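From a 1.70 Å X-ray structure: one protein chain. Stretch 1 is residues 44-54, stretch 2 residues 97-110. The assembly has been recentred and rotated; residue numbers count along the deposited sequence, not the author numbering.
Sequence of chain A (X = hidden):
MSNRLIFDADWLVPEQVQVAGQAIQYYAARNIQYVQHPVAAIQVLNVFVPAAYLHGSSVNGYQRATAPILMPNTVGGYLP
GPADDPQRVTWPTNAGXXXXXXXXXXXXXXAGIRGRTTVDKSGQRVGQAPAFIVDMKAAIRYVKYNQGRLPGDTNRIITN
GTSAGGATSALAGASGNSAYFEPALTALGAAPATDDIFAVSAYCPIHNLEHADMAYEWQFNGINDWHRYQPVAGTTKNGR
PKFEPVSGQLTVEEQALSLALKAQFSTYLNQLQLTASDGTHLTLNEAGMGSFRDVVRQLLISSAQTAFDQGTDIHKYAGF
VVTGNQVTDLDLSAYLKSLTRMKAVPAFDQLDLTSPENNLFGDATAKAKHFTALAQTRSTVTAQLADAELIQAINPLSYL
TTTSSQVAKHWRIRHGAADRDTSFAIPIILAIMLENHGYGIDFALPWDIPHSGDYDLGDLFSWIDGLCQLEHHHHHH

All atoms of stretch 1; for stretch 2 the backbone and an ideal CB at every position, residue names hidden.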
# COMPACT_ATOMS: atom_id res chain seq x y z
N VAL A 44 1.89 4.44 -19.15
CA VAL A 44 3.24 4.67 -19.64
C VAL A 44 4.13 4.64 -18.41
O VAL A 44 3.64 4.74 -17.28
CB VAL A 44 3.41 6.04 -20.34
CG1 VAL A 44 2.58 6.07 -21.62
CG2 VAL A 44 3.01 7.17 -19.41
N LEU A 45 5.43 4.47 -18.61
CA LEU A 45 6.35 4.46 -17.48
C LEU A 45 7.57 5.32 -17.77
O LEU A 45 7.86 5.62 -18.93
CB LEU A 45 6.76 3.01 -17.13
CG LEU A 45 7.43 2.10 -18.16
CD1 LEU A 45 8.88 2.51 -18.37
CD2 LEU A 45 7.38 0.66 -17.67
N ASN A 46 8.24 5.74 -16.71
CA ASN A 46 9.44 6.56 -16.81
C ASN A 46 10.60 5.79 -16.20
O ASN A 46 10.44 5.11 -15.19
CB ASN A 46 9.28 7.89 -16.06
CG ASN A 46 8.17 8.75 -16.62
OD1 ASN A 46 7.87 8.71 -17.82
ND2 ASN A 46 7.57 9.56 -15.76
N VAL A 47 11.77 5.91 -16.82
CA VAL A 47 12.97 5.24 -16.34
C VAL A 47 14.03 6.27 -15.96
O VAL A 47 14.34 7.17 -16.74
CB VAL A 47 13.56 4.33 -17.44
CG1 VAL A 47 14.82 3.64 -16.94
CG2 VAL A 47 12.52 3.29 -17.85
N PHE A 48 14.59 6.14 -14.76
CA PHE A 48 15.62 7.05 -14.29
C PHE A 48 16.83 6.25 -13.85
O PHE A 48 16.72 5.31 -13.06
CB PHE A 48 15.08 7.91 -13.15
CG PHE A 48 13.82 8.65 -13.52
CD1 PHE A 48 12.58 8.17 -13.12
CD2 PHE A 48 13.88 9.78 -14.32
CE1 PHE A 48 11.41 8.81 -13.52
CE2 PHE A 48 12.71 10.43 -14.73
CZ PHE A 48 11.47 9.94 -14.32
N VAL A 49 18.00 6.63 -14.36
CA VAL A 49 19.23 5.91 -14.09
C VAL A 49 20.38 6.79 -13.62
O VAL A 49 20.65 7.83 -14.23
CB VAL A 49 19.70 5.17 -15.37
CG1 VAL A 49 20.93 4.33 -15.07
CG2 VAL A 49 18.56 4.32 -15.93
N PRO A 50 21.06 6.40 -12.54
CA PRO A 50 22.19 7.20 -12.06
C PRO A 50 23.19 7.31 -13.21
O PRO A 50 23.47 6.33 -13.89
CB PRO A 50 22.73 6.37 -10.90
CG PRO A 50 21.47 5.75 -10.33
CD PRO A 50 20.75 5.31 -11.60
N ALA A 51 23.73 8.51 -13.42
CA ALA A 51 24.67 8.74 -14.51
C ALA A 51 25.84 7.76 -14.56
O ALA A 51 26.32 7.40 -15.63
CB ALA A 51 25.20 10.18 -14.45
N ALA A 52 26.31 7.33 -13.39
CA ALA A 52 27.43 6.40 -13.32
C ALA A 52 27.24 5.13 -14.14
O ALA A 52 28.21 4.56 -14.64
CB ALA A 52 27.71 6.04 -11.87
N TYR A 53 25.99 4.70 -14.28
CA TYR A 53 25.70 3.47 -15.01
C TYR A 53 25.80 3.58 -16.53
O TYR A 53 25.58 2.61 -17.26
CB TYR A 53 24.33 2.94 -14.57
CG TYR A 53 24.26 2.69 -13.07
CD1 TYR A 53 23.04 2.55 -12.42
CD2 TYR A 53 25.43 2.63 -12.31
CE1 TYR A 53 22.98 2.36 -11.03
CE2 TYR A 53 25.38 2.44 -10.93
CZ TYR A 53 24.16 2.32 -10.29
OH TYR A 53 24.13 2.17 -8.92
N LEU A 54 26.15 4.78 -17.01
CA LEU A 54 26.35 5.01 -18.44
C LEU A 54 27.84 5.23 -18.64
O LEU A 54 28.29 5.54 -19.75
CB LEU A 54 25.57 6.24 -18.92
CG LEU A 54 24.07 6.13 -19.18
CD1 LEU A 54 23.83 5.06 -20.23
CD2 LEU A 54 23.33 5.79 -17.90
N UNK A 97 11.63 10.94 -2.97
CA UNK A 97 12.10 9.58 -2.78
C UNK A 97 12.92 9.14 -3.98
O UNK A 97 13.96 8.49 -3.83
CB UNK A 97 10.92 8.63 -2.55
N UNK A 98 12.46 9.49 -5.18
CA UNK A 98 13.19 9.11 -6.39
C UNK A 98 14.54 9.82 -6.40
O UNK A 98 15.56 9.22 -6.76
CB UNK A 98 12.39 9.45 -7.65
N UNK A 99 14.56 11.08 -6.00
CA UNK A 99 15.81 11.83 -5.94
C UNK A 99 16.81 11.12 -5.04
O UNK A 99 17.95 10.88 -5.43
CB UNK A 99 15.56 13.25 -5.44
N UNK A 100 16.37 10.77 -3.84
CA UNK A 100 17.23 10.09 -2.88
C UNK A 100 17.63 8.69 -3.35
O UNK A 100 18.74 8.23 -3.07
CB UNK A 100 16.53 10.00 -1.52
N UNK A 101 16.73 8.03 -4.06
CA UNK A 101 16.99 6.69 -4.57
C UNK A 101 18.11 6.73 -5.61
O UNK A 101 18.99 5.87 -5.61
CB UNK A 101 15.72 6.09 -5.17
N UNK A 102 18.08 7.73 -6.48
CA UNK A 102 19.11 7.87 -7.51
C UNK A 102 20.45 8.13 -6.85
O UNK A 102 21.48 7.59 -7.26
CB UNK A 102 18.76 9.00 -8.49
N UNK A 103 20.44 8.97 -5.82
CA UNK A 103 21.64 9.31 -5.07
C UNK A 103 22.21 8.06 -4.40
O UNK A 103 23.42 7.91 -4.24
CB UNK A 103 21.34 10.39 -4.03
N UNK A 104 21.31 7.15 -4.02
CA UNK A 104 21.68 5.90 -3.36
C UNK A 104 22.16 4.83 -4.35
O UNK A 104 22.61 3.76 -3.93
CB UNK A 104 20.49 5.37 -2.56
N UNK A 105 22.04 5.11 -5.64
CA UNK A 105 22.49 4.16 -6.65
C UNK A 105 21.42 3.24 -7.20
O UNK A 105 21.73 2.28 -7.91
CB UNK A 105 23.61 3.30 -6.06
N UNK A 106 20.16 3.52 -6.90
CA UNK A 106 19.07 2.68 -7.40
C UNK A 106 18.57 3.16 -8.75
O UNK A 106 18.57 4.36 -9.03
CB UNK A 106 17.91 2.65 -6.40
N UNK A 107 18.16 2.21 -9.59
CA UNK A 107 17.57 2.56 -10.87
C UNK A 107 16.10 2.68 -10.47
O UNK A 107 15.63 1.95 -9.60
CB UNK A 107 17.84 1.54 -11.98
N UNK A 108 15.38 3.62 -11.06
CA UNK A 108 13.97 3.80 -10.72
C UNK A 108 13.07 3.73 -11.95
O UNK A 108 13.29 4.43 -12.94
CB UNK A 108 13.77 5.14 -10.01
N UNK A 109 12.08 2.86 -11.89
CA UNK A 109 11.12 2.75 -12.97
C UNK A 109 9.78 3.09 -12.33
O UNK A 109 9.26 2.35 -11.50
CB UNK A 109 11.13 1.37 -13.62
N UNK A 110 9.25 4.26 -12.71
CA UNK A 110 7.99 4.74 -12.16
C UNK A 110 6.90 4.61 -13.21
O UNK A 110 6.86 5.36 -14.19
CB UNK A 110 8.11 6.19 -11.68

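Position 97 lies in a helix that runs above stretch 1, and its ideal CB has nothing of that stretch within 5.5 Å. Any helix-tolerant residue would fit; it is Thr97. Position 98 also starts clear of contact, but its CA-to-CB bond points toward the strand, where the ring of Phe48 lies. A long apolar side chain could cross the gap, so leucine, isoleucine or methionine would suit. Ile98 does so, its CG2 lying 4.4 Å from Phe48 CD1.

Positions 99, 100 and 101 meet nothing of stretch 1, which therefore leaves their identity open; they are Gln99, Gln100 and Ala101.

At position 102 the CA-to-CB bond points sideways, yet the ideal CB is 4.6 Å from Pro50 CG, and the surroundings are apolar. A flexible aliphatic chain could bend down to the strand. Leu102, with chi1 m and chi2 t, brings its end nearer than its base: CD2 packs 3.9 Å from Pro50 CD and 4.0 Å from Phe48 CB, bridging the two residues.

Positions 103 and 104 point away from stretch 1, so long polar chains cost nothing here, and Lys103 and Arg104 occupy them.

Position 105 is the most constrained. Its phi is positive (95°), and a CB would be jammed against the preceding carbonyl oxygen; the ideal CB would also sit only 3.1 Å from Tyr53 OH. Both arguments call for glycine. Gly105 closes the helix in a Schellman motif, with the backbone N of position 106 bonded to Ala101 O and Gly105 N to Leu102 O. Its carbonyl is left free to accept a short hydrogen bond from stretch 1, Tyr53 OH to Gly105 O at 2.6 Å.

Position 106 points away, so stretch 1 scarcely limits the choice; a large side chain is possible, and it is Tyr106. Its backbone still touches the proline ring, with Tyr106 O 3.5 Å from Pro50 CG.

From 107 the chain runs antiparallel to stretch 1. The ideal CB at 107 lies 4.8 Å from Pro50 CD and 4.9 Å from Val49 CG2, an apolar setting in an extended backbone that favours valine or isoleucine. Val107 CG2 is 4.0 Å from Tyr53 CD1, at the edge of that ring, and 4.2 Å from Pro50 CD, while Val107 CG1 lies 3.7 Å from Phe48 O.

Position 108 pairs with Phe48 through two hydrogen bonds, Phe48 N to O of 108 (2.8 Å) and N of 108 to Phe48 O (2.9 Å). Its side chain shares a sheet face with Phe48, so a beta-branched apolar residue fits; Val108 CB is 4.4 Å from Phe48 CB.

Position 109 turns to the other face, beside Val47 and near Leu45. Another aliphatic residue suits it, and Val109 places CG1 4.0 Å from Leu45 CD2 and CG2 4.3 Å from Val47 CG2.

At 110 the ideal CB is already 4.6 Å from Phe48 CE1, so a small apolar residue is comfortable. Ala110 adds little bulk, while its backbone pairs with Asn46: Asn46 N to Ala110 O and Ala110 N to Asn46 O, both 2.9 Å.

Stretch 2, residues 97-110: TIQQALKRGYVVVA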
# COMPACT_ATOMS: atom_id res chain seq x y z
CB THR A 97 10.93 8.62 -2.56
OG1 THR A 97 10.23 9.00 -1.37
CG2 THR A 97 11.43 7.19 -2.43
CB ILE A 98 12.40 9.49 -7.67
CG1 ILE A 98 11.08 8.70 -7.71
CG2 ILE A 98 13.24 9.17 -8.91
CD1 ILE A 98 10.21 9.00 -8.92
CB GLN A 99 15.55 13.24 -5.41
CG GLN A 99 14.80 14.15 -6.37
CD GLN A 99 14.49 15.50 -5.76
OE1 GLN A 99 15.05 15.88 -4.74
NE2 GLN A 99 13.58 16.24 -6.40
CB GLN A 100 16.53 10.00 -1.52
CG GLN A 100 16.33 11.34 -0.83
CD GLN A 100 17.63 12.07 -0.60
OE1 GLN A 100 18.61 11.49 -0.13
NE2 GLN A 100 17.65 13.37 -0.91
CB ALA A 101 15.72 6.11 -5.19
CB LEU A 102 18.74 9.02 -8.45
CG LEU A 102 17.54 8.73 -9.35
CD1 LEU A 102 17.10 10.00 -10.06
CD2 LEU A 102 17.92 7.64 -10.35
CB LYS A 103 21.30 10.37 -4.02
CG LYS A 103 22.48 10.86 -3.19
CD LYS A 103 22.06 11.98 -2.26
CE LYS A 103 23.23 12.51 -1.44
NZ LYS A 103 23.79 11.46 -0.54
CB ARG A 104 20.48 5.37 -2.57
CG ARG A 104 20.81 4.27 -1.58
CD ARG A 104 21.40 4.86 -0.30
NE ARG A 104 21.46 3.86 0.77
CZ ARG A 104 21.41 4.15 2.06
NH1 ARG A 104 21.30 5.41 2.46
NH2 ARG A 104 21.47 3.18 2.96
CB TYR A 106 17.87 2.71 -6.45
CG TYR A 106 18.14 2.34 -5.01
CD1 TYR A 106 17.24 2.72 -4.01
CD2 TYR A 106 19.28 1.63 -4.65
CE1 TYR A 106 17.47 2.40 -2.68
CE2 TYR A 106 19.52 1.30 -3.31
CZ TYR A 106 18.61 1.69 -2.34
OH TYR A 106 18.84 1.39 -1.02
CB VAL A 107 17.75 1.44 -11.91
CG1 VAL A 107 16.76 1.62 -13.07
CG2 VAL A 107 19.17 1.46 -12.45
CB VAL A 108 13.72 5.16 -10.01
CG1 VAL A 108 12.24 5.30 -9.66
CG2 VAL A 108 14.58 5.27 -8.76
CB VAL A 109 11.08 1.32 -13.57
CG1 VAL A 109 10.00 1.23 -14.64
CG2 VAL A 109 12.44 1.00 -14.19
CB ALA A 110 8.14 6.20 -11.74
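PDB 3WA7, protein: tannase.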